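Local structure of adenylosuccinate lyase (Francisella tularensis subsp. tularensis, 5HW2) at the fumaric acid site. The protein catalyses the cleavage of adenylosuccinate to AMP and fumarate, and probably the matching fumarate release from the succinylated carboxamide ribotide of de novo purine synthesis. Sequence-based numbering; all coordinates share one arbitrary frame.

The fumaric acid site. Residues 67, 89, 92-94. With FUM (fumaric acid), chain B.
Fumaric acid, a product of the lyase reaction, lies in the active-site region of this fumarase/aspartase-superfamily enzyme. The protein hides 133 of the 255 Å² of ligand surface, so the diacid is partly enclosed. His67, His89, Val92 and Thr93 are loop residues, and Ser94 is the first residue of the long helix 94-132. Thr93 and Ser94 begin the Thr-Ser-Ser-Asp segment conserved in adenylosuccinate lyases. His67 also belongs to the AMP site, so the sites for the two products meet there. The two histidines meet opposite ends of the ligand, so the extended trans diacid spans the distance between them. At one end the ring nitrogen NE2 of His89 donates a hydrogen bond of 2.7 Å to carboxylate oxygen O of FUM. The bond is fairly straight, 158° at the hydrogen, and the acceptor lies nearly in the imidazole plane. His89 therefore approaches with its N-H edge and not with a ring face. Its CG is anti to the backbone N (chi1 -167°), which carries the ring out to this carboxylate. CG2 of Val92 sits over the centre of one His89 face, 3.9 Å above the plane, and should help to hold the ring's orientation. The carbonyl O of Val92 is 3.3 Å from the same FUM O, a pair that should repel unless the acid oxygen carries a proton. Thr93 adds a backbone contact beside this carboxylate. At the other end NE2 of His67 is 2.7 Å from carboxylate oxygen O7 of FUM. O7 stands well above the ring plane, with the NE2-O7 line about 49° out of it. This is at most a strained hydrogen bond, unlike the in-plane bond of His89. Ser94 lies beside the ligand, its hydroxyl OG 3.8 Å from FUM O7. The same OG lies at the in-plane edge of the His67 ring.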
# COMPACT_ATOMS: atom_id res chain seq x y z
N HIS A 67 -27.06 18.62 -1.35
CA HIS A 67 -26.22 19.03 -0.22
C HIS A 67 -26.74 18.34 1.03
O HIS A 67 -27.88 18.59 1.45
CB HIS A 67 -26.24 20.55 -0.05
CG HIS A 67 -25.13 21.07 0.81
ND1 HIS A 67 -25.13 20.94 2.19
CD2 HIS A 67 -23.99 21.73 0.50
CE1 HIS A 67 -24.03 21.49 2.68
NE2 HIS A 67 -23.32 21.98 1.67
N HIS A 89 -28.12 26.22 13.09
CA HIS A 89 -27.05 26.20 12.10
C HIS A 89 -26.74 27.62 11.62
O HIS A 89 -26.95 27.99 10.46
CB HIS A 89 -27.41 25.28 10.92
CG HIS A 89 -26.25 24.97 10.03
ND1 HIS A 89 -25.52 23.80 10.12
CD2 HIS A 89 -25.68 25.67 9.02
CE1 HIS A 89 -24.57 23.80 9.21
NE2 HIS A 89 -24.64 24.92 8.53
N VAL A 92 -21.77 28.64 11.90
CA VAL A 92 -20.91 27.50 11.59
C VAL A 92 -20.95 27.23 10.09
O VAL A 92 -21.92 27.56 9.40
CB VAL A 92 -21.34 26.25 12.39
CG1 VAL A 92 -21.09 26.45 13.87
CG2 VAL A 92 -22.81 25.95 12.14
N THR A 93 -19.88 26.62 9.59
CA THR A 93 -19.88 26.08 8.24
C THR A 93 -20.33 24.62 8.30
O THR A 93 -20.57 24.06 9.37
CB THR A 93 -18.51 26.22 7.59
OG1 THR A 93 -18.61 25.92 6.19
CG2 THR A 93 -17.52 25.25 8.22
N SER A 94 -20.45 23.99 7.13
CA SER A 94 -20.92 22.61 7.08
C SER A 94 -19.97 21.68 7.83
O SER A 94 -20.40 20.93 8.72
CB SER A 94 -21.09 22.16 5.63
OG SER A 94 -22.10 22.91 4.98
OXT FUM B . -24.15 27.59 5.27
C FUM B . -23.47 26.57 5.52
O FUM B . -23.18 26.23 6.69
C4 FUM B . -22.97 25.75 4.41
C5 FUM B . -22.50 26.33 3.31
C6 FUM B . -22.00 25.49 2.21
O7 FUM B . -22.76 24.64 1.70
O8 FUM B . -20.83 25.66 1.80